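Local coordinates for PCF11 protein (Saccharomyces cerevisiae, PDB 1SZ9) that probably binds the carboxy-terminal domain of RNA polymerase II through its CTD-interacting domain, linking transcription to mRNA 3'-end processing, at residues F109-L113 and L128-E132. Residue numbers count along the deposited sequence, not the author numbering.
Sequences FKLWL and LEKIE
Two consecutive helices of the all-helical, arm-repeat-type CTD-interacting domain interlock here through apolar side chains. F109-L113 comes from the C-terminal part of helix 99-112. L128-E132 is one helical turn of helix 125-137, closed by E132 N to L128 O at 2.9 Å. The nearest CA atoms are those of L113 and L128, 7.7 Å apart. From there the contacts run back from L113 to F109 and forward from L128 to E132.

L128 is the bump of its helix. With chi1 m and chi2 t, its fork enters a hollow lined by F109, W112 and L113. L128 CD2 lies 3.8 Å from both F109 CE1 and W112 CE3. L128 CD1 lies 3.8 Å from L113 CD1.

F109 is the answering bump. Its t rotamer sends the ring into the hollow between L128, I131 and E132. I131 CG2 sits over one ring face, 3.4 Å from F109 CD1. L128 O meets the ring edge, 3.5 Å from F109 CE1. E132 CB is 3.9 Å from F109 CZ. I131 CD1 touches the indole edge at W112 CZ3, 3.9 Å away.

Y90 of helix 86-95 also packs on F109 and I131, while W112 NE1 hydrogen-bonds D68 OD1. No hydrogen bond crosses between the two segments. Their cohesion therefore rests on buried apolar surface and close shape fit.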
loop_
_atom_site.group_PDB
_atom_site.type_symbol
_atom_site.label_atom_id
_atom_site.label_comp_id
_atom_site.label_asym_id
_atom_site.label_seq_id
_atom_site.Cartn_x
_atom_site.Cartn_y
_atom_site.Cartn_z
ATOM N N PHE A 109 -6.735 6.464 -2.897
ATOM C CA PHE A 109 -6.250 7.668 -2.213
ATOM C C PHE A 109 -7.414 8.402 -1.518
ATOM O O PHE A 109 -7.284 8.868 -0.383
ATOM C CB PHE A 109 -5.589 8.599 -3.226
ATOM C CG PHE A 109 -5.360 9.991 -2.713
ATOM C CD1 PHE A 109 -4.349 10.250 -1.779
ATOM C CD2 PHE A 109 -6.192 11.028 -3.113
ATOM C CE1 PHE A 109 -4.178 11.525 -1.244
ATOM C CE2 PHE A 109 -6.028 12.317 -2.579
ATOM C CZ PHE A 109 -5.022 12.561 -1.641
ATOM N N LYS A 110 -8.545 8.519 -2.212
ATOM C CA LYS A 110 -9.710 9.167 -1.632
ATOM C C LYS A 110 -10.107 8.517 -0.309
ATOM O O LYS A 110 -10.410 9.208 0.653
ATOM C CB LYS A 110 -10.910 9.100 -2.579
ATOM C CG LYS A 110 -10.957 10.178 -3.657
ATOM C CD LYS A 110 -12.291 10.061 -4.379
ATOM C CE LYS A 110 -12.485 11.135 -5.418
ATOM N NZ LYS A 110 -13.870 11.023 -5.951
ATOM N N LEU A 111 -10.105 7.186 -0.258
ATOM C CA LEU A 111 -10.482 6.514 0.985
ATOM C C LEU A 111 -9.415 6.683 2.066
ATOM O O LEU A 111 -9.727 6.554 3.248
ATOM C CB LEU A 111 -10.764 5.028 0.739
ATOM C CG LEU A 111 -11.905 4.741 -0.237
ATOM C CD1 LEU A 111 -12.109 3.236 -0.333
ATOM C CD2 LEU A 111 -13.198 5.423 0.228
ATOM N N TRP A 112 -8.167 6.979 1.685
ATOM C CA TRP A 112 -7.130 7.183 2.706
ATOM C C TRP A 112 -7.419 8.465 3.493
ATOM O O TRP A 112 -6.954 8.615 4.609
ATOM C CB TRP A 112 -5.713 7.303 2.112
ATOM C CG TRP A 112 -5.122 6.033 1.533
ATOM C CD1 TRP A 112 -5.520 4.749 1.775
ATOM C CD2 TRP A 112 -3.999 5.946 0.648
ATOM N NE1 TRP A 112 -4.705 3.860 1.091
ATOM C CE2 TRP A 112 -3.768 4.573 0.392
ATOM C CE3 TRP A 112 -3.168 6.899 0.042
ATOM C CZ2 TRP A 112 -2.729 4.126 -0.447
ATOM C CZ3 TRP A 112 -2.134 6.455 -0.791
ATOM C CH2 TRP A 112 -1.929 5.079 -1.026
ATOM N N LEU A 113 -8.170 9.390 2.899
ATOM C CA LEU A 113 -8.521 10.662 3.558
ATOM C C LEU A 113 -9.563 10.464 4.668
ATOM O O LEU A 113 -9.667 11.267 5.577
ATOM C CB LEU A 113 -9.054 11.663 2.521
ATOM C CG LEU A 113 -8.120 12.688 1.859
ATOM C CD1 LEU A 113 -6.654 12.358 2.067
ATOM C CD2 LEU A 113 -8.475 12.782 0.393
ATOM N N LEU A 128 -0.056 12.603 2.274
ATOM C CA LEU A 128 -1.338 12.763 1.600
ATOM C C LEU A 128 -1.486 14.105 0.882
ATOM O O LEU A 128 -2.084 14.160 -0.187
ATOM C CB LEU A 128 -2.494 12.564 2.600
ATOM C CG LEU A 128 -2.594 11.146 3.175
ATOM C CD1 LEU A 128 -3.769 11.037 4.123
ATOM C CD2 LEU A 128 -2.748 10.131 2.033
ATOM N N GLU A 129 -0.958 15.184 1.468
ATOM C CA GLU A 129 -1.021 16.509 0.837
ATOM C C GLU A 129 -0.158 16.518 -0.423
ATOM O O GLU A 129 -0.553 17.086 -1.434
ATOM C CB GLU A 129 -0.491 17.608 1.774
ATOM C CG GLU A 129 -1.401 17.977 2.938
ATOM C CD GLU A 129 -0.730 18.976 3.889
ATOM O OE1 GLU A 129 -0.152 19.976 3.390
ATOM O OE2 GLU A 129 -0.777 18.762 5.125
ATOM N N LYS A 130 1.032 15.917 -0.343
ATOM C CA LYS A 130 1.933 15.851 -1.491
ATOM C C LYS A 130 1.295 15.025 -2.616
ATOM O O LYS A 130 1.444 15.354 -3.792
ATOM C CB LYS A 130 3.273 15.212 -1.116
ATOM C CG LYS A 130 4.256 16.073 -0.317
ATOM C CD LYS A 130 5.607 15.334 -0.272
ATOM C CE LYS A 130 6.639 15.946 0.683
ATOM N NZ LYS A 130 7.203 17.244 0.209
ATOM N N ILE A 131 0.604 13.945 -2.253
ATOM C CA ILE A 131 -0.055 13.112 -3.265
ATOM C C ILE A 131 -1.187 13.908 -3.898
ATOM O O ILE A 131 -1.381 13.872 -5.115
ATOM C CB ILE A 131 -0.630 11.804 -2.659
ATOM C CG1 ILE A 131 0.513 10.841 -2.346
ATOM C CG2 ILE A 131 -1.616 11.148 -3.652
ATOM C CD1 ILE A 131 0.072 9.599 -1.532
ATOM N N GLU A 132 -1.938 14.637 -3.077
ATOM C CA GLU A 132 -3.025 15.448 -3.614
ATOM C C GLU A 132 -2.501 16.496 -4.603
ATOM O O GLU A 132 -3.093 16.698 -5.651
ATOM C CB GLU A 132 -3.774 16.168 -2.493
ATOM C CG GLU A 132 -4.952 16.976 -3.000
ATOM C CD GLU A 132 -5.785 17.542 -1.877
ATOM O OE1 GLU A 132 -5.230 18.288 -1.045
ATOM O OE2 GLU A 132 -6.994 17.238 -1.821
#